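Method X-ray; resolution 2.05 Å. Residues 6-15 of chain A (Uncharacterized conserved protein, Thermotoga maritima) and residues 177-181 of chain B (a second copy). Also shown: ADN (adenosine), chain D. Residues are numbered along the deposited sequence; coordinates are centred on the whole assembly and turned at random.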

# COMPACT_ATOMS: atom_id res chain seq x y z
N THR A 6 -7.01 2.22 -9.55
CA THR A 6 -6.43 3.41 -10.20
C THR A 6 -4.95 3.23 -10.53
O THR A 6 -4.35 2.20 -10.23
CB THR A 6 -6.49 4.68 -9.29
OG1 THR A 6 -5.44 4.61 -8.32
CG2 THR A 6 -7.85 4.79 -8.56
N ASP A 7 -4.36 4.27 -11.13
CA ASP A 7 -2.95 4.31 -11.47
C ASP A 7 -2.33 5.46 -10.67
O ASP A 7 -1.28 5.98 -11.03
CB ASP A 7 -2.76 4.54 -12.98
CG ASP A 7 -3.33 5.89 -13.45
OD1 ASP A 7 -4.20 6.45 -12.76
OD2 ASP A 7 -2.92 6.38 -14.52
N TRP A 8 -2.98 5.84 -9.57
CA TRP A 8 -2.51 6.97 -8.76
C TRP A 8 -1.31 6.69 -7.87
O TRP A 8 -0.57 7.62 -7.53
CB TRP A 8 -3.64 7.52 -7.89
CG TRP A 8 -4.90 7.90 -8.63
CD1 TRP A 8 -5.10 7.91 -9.98
CD2 TRP A 8 -6.16 8.22 -8.04
NE1 TRP A 8 -6.41 8.20 -10.27
CE2 TRP A 8 -7.09 8.39 -9.09
CE3 TRP A 8 -6.61 8.36 -6.72
CZ2 TRP A 8 -8.44 8.70 -8.87
CZ3 TRP A 8 -7.95 8.67 -6.49
CH2 TRP A 8 -8.85 8.84 -7.56
N GLY A 9 -1.11 5.44 -7.48
CA GLY A 9 0.01 5.10 -6.61
C GLY A 9 -0.37 5.33 -5.15
O GLY A 9 -1.21 6.16 -4.85
N LEU A 10 0.26 4.60 -4.23
CA LEU A 10 -0.03 4.75 -2.81
C LEU A 10 0.91 5.76 -2.16
O LEU A 10 0.74 6.12 -0.99
CB LEU A 10 0.08 3.40 -2.09
CG LEU A 10 -1.06 2.41 -2.33
CD1 LEU A 10 -0.76 1.10 -1.60
CD2 LEU A 10 -2.38 2.99 -1.84
N LYS A 11 1.88 6.23 -2.92
CA LYS A 11 2.84 7.20 -2.42
C LYS A 11 2.23 8.60 -2.30
O LYS A 11 2.51 9.34 -1.36
CB LYS A 11 4.08 7.23 -3.33
CG LYS A 11 5.09 8.30 -2.95
CD LYS A 11 6.40 8.12 -3.69
CE LYS A 11 7.35 9.28 -3.39
NZ LYS A 11 7.54 9.50 -1.93
N SER A 12 1.39 8.97 -3.26
CA SER A 12 0.75 10.29 -3.22
C SER A 12 -0.47 10.25 -2.30
O SER A 12 -0.91 9.19 -1.87
CB SER A 12 0.31 10.71 -4.63
OG SER A 12 1.43 10.88 -5.48
N HIS A 13 -1.01 11.43 -2.00
CA HIS A 13 -2.18 11.56 -1.13
C HIS A 13 -3.49 11.48 -1.91
O HIS A 13 -4.57 11.59 -1.33
CB HIS A 13 -2.13 12.90 -0.38
CG HIS A 13 -2.21 14.09 -1.28
ND1 HIS A 13 -1.11 14.64 -1.90
CD2 HIS A 13 -3.27 14.83 -1.69
CE1 HIS A 13 -1.48 15.65 -2.66
NE2 HIS A 13 -2.79 15.79 -2.55
N TYR A 14 -3.40 11.27 -3.22
CA TYR A 14 -4.60 11.21 -4.06
C TYR A 14 -5.60 10.15 -3.63
O TYR A 14 -6.79 10.41 -3.51
CB TYR A 14 -4.22 10.97 -5.52
CG TYR A 14 -3.22 11.98 -6.07
CD1 TYR A 14 -3.36 13.34 -5.80
CD2 TYR A 14 -2.18 11.57 -6.90
CE1 TYR A 14 -2.48 14.27 -6.35
CE2 TYR A 14 -1.29 12.49 -7.45
CZ TYR A 14 -1.45 13.84 -7.17
OH TYR A 14 -0.57 14.76 -7.72
N VAL A 15 -5.11 8.94 -3.39
CA VAL A 15 -6.01 7.87 -2.99
C VAL A 15 -6.73 8.24 -1.70
O VAL A 15 -7.95 8.09 -1.59
CB VAL A 15 -5.26 6.54 -2.81
CG1 VAL A 15 -6.15 5.53 -2.12
CG2 VAL A 15 -4.82 6.02 -4.18
N VAL B 177 6.61 16.06 -6.24
CA VAL B 177 6.70 15.38 -7.52
C VAL B 177 5.89 14.11 -7.25
O VAL B 177 6.24 13.33 -6.36
CB VAL B 177 8.16 15.02 -7.87
CG1 VAL B 177 8.21 14.14 -9.11
CG2 VAL B 177 8.97 16.30 -8.11
N ASP B 178 4.79 13.92 -7.98
CA ASP B 178 3.94 12.76 -7.74
C ASP B 178 4.38 11.52 -8.52
O ASP B 178 5.42 11.53 -9.19
CB ASP B 178 2.46 13.09 -8.03
CG ASP B 178 2.17 13.33 -9.50
OD1 ASP B 178 3.01 12.97 -10.35
OD2 ASP B 178 1.08 13.87 -9.80
N THR B 179 3.59 10.45 -8.42
CA THR B 179 3.93 9.20 -9.10
C THR B 179 4.02 9.32 -10.61
O THR B 179 4.74 8.56 -11.25
CB THR B 179 2.91 8.09 -8.77
OG1 THR B 179 2.73 8.02 -7.35
CG2 THR B 179 3.41 6.75 -9.29
N PHE B 180 3.28 10.26 -11.19
CA PHE B 180 3.32 10.44 -12.64
C PHE B 180 4.55 11.25 -13.06
O PHE B 180 4.92 11.28 -14.24
CB PHE B 180 2.06 11.16 -13.12
CG PHE B 180 0.79 10.46 -12.73
CD1 PHE B 180 0.42 9.27 -13.34
CD2 PHE B 180 -0.01 10.97 -11.71
CE1 PHE B 180 -0.73 8.59 -12.95
CE2 PHE B 180 -1.17 10.29 -11.31
CZ PHE B 180 -1.52 9.11 -11.93
N GLY B 181 5.18 11.91 -12.10
CA GLY B 181 6.34 12.73 -12.42
C GLY B 181 5.90 14.17 -12.61
O GLY B 181 6.70 15.01 -13.03
O5' ADN D . -7.34 12.58 -12.59
C5' ADN D . -6.57 11.39 -12.34
C4' ADN D . -5.93 10.92 -13.64
O4' ADN D . -5.01 11.90 -14.19
C3' ADN D . -5.10 9.62 -13.47
O3' ADN D . -5.91 8.47 -13.68
C2' ADN D . -3.97 9.79 -14.50
O2' ADN D . -4.01 8.77 -15.50
C1' ADN D . -4.18 11.17 -15.12
N9 ADN D . -2.88 11.85 -15.30
C8 ADN D . -2.05 12.29 -14.29
N7 ADN D . -0.98 12.83 -14.79
C5 ADN D . -1.04 12.78 -16.14
C6 ADN D . -0.19 13.19 -17.20
N6 ADN D . 1.02 13.82 -16.93
N1 ADN D . -0.59 12.96 -18.47
C2 ADN D . -1.76 12.36 -18.75
N3 ADN D . -2.59 11.95 -17.79
C4 ADN D . -2.27 12.14 -16.48
O HOH W 1 3.81 9.93 -5.78

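Three consecutive residues of chain B, Asp B178, Thr B179 and Phe B180, make nearly all of the contact with the loop of chain A, and each follows a different rule. They lie on a type I turn from Asp B178 to Gly B181, closed by Gly B181 N to Asp B178 O at 2.9 Å. The contact is small, 358 Å² over both sides.

Phe B180 gives up the most surface. Its CA-to-CB bond points sideways, but with chi1 at -56° (m) the ring reaches in among chain A atoms. Phe B180 CZ comes close to a carbonyl oxygen, 3.3 Å from Asp A7 O, and makes an apolar side-chain contact with Trp A8 CD1 at 4.2 Å, while Phe B180 CE2 makes another with Tyr A14 CE2 at 4.4 Å. The ring also serves the ligand: adenosine C8 sits over one face, 3.5 Å from Phe B180 CD2. From chain A, Asp A7 grips the ribose, Asp A7 OD1 accepting from adenosine O3' and Asp A7 OD2 from adenosine O2', both at 2.8 Å. A flat, apolar side chain suits a place that borders both the neighbouring chain and the nucleoside, and the adenosine site is thus built from two copies of the protein.

Thr B179, next in area, points toward chain A and sets its hydroxyl among polar groups. Thr B179 OG1 is 3.3 Å from Trp A8 O, a weak hydrogen bond, and not a settled one, because the same proton has another acceptor within reach. Water 1 bridges the two hydroxyls from one side, 2.6 Å from Ser A12 OG and 2.7 Å from Thr B179 OG1, which are themselves 3.7 Å apart. Gly A9 leaves room here: an ideal CB would fall 2.6 Å from Thr B179 OG1, a clash, and its backbone angles call for glycine in any case.

Asp B178 supplies the firmest direct bond across the contact. Tyr A14 OH donates to Asp B178 OD2 at 2.8 Å, with the carboxylate oxygen at the edge of the tyrosine ring, near its plane, where a phenol can donate well. The other oxygen, Asp B178 OD1, turns back to its own loop and accepts weak hydrogen bonds from Phe B180 N at 2.9 Å and Gly B181 N at 3.0 Å. One buried carboxylate therefore both braces the turn and reaches the partner. Gly B181 makes no contact with the chain A stretch; its positive phi, 95°, explains the glycine that ends the turn.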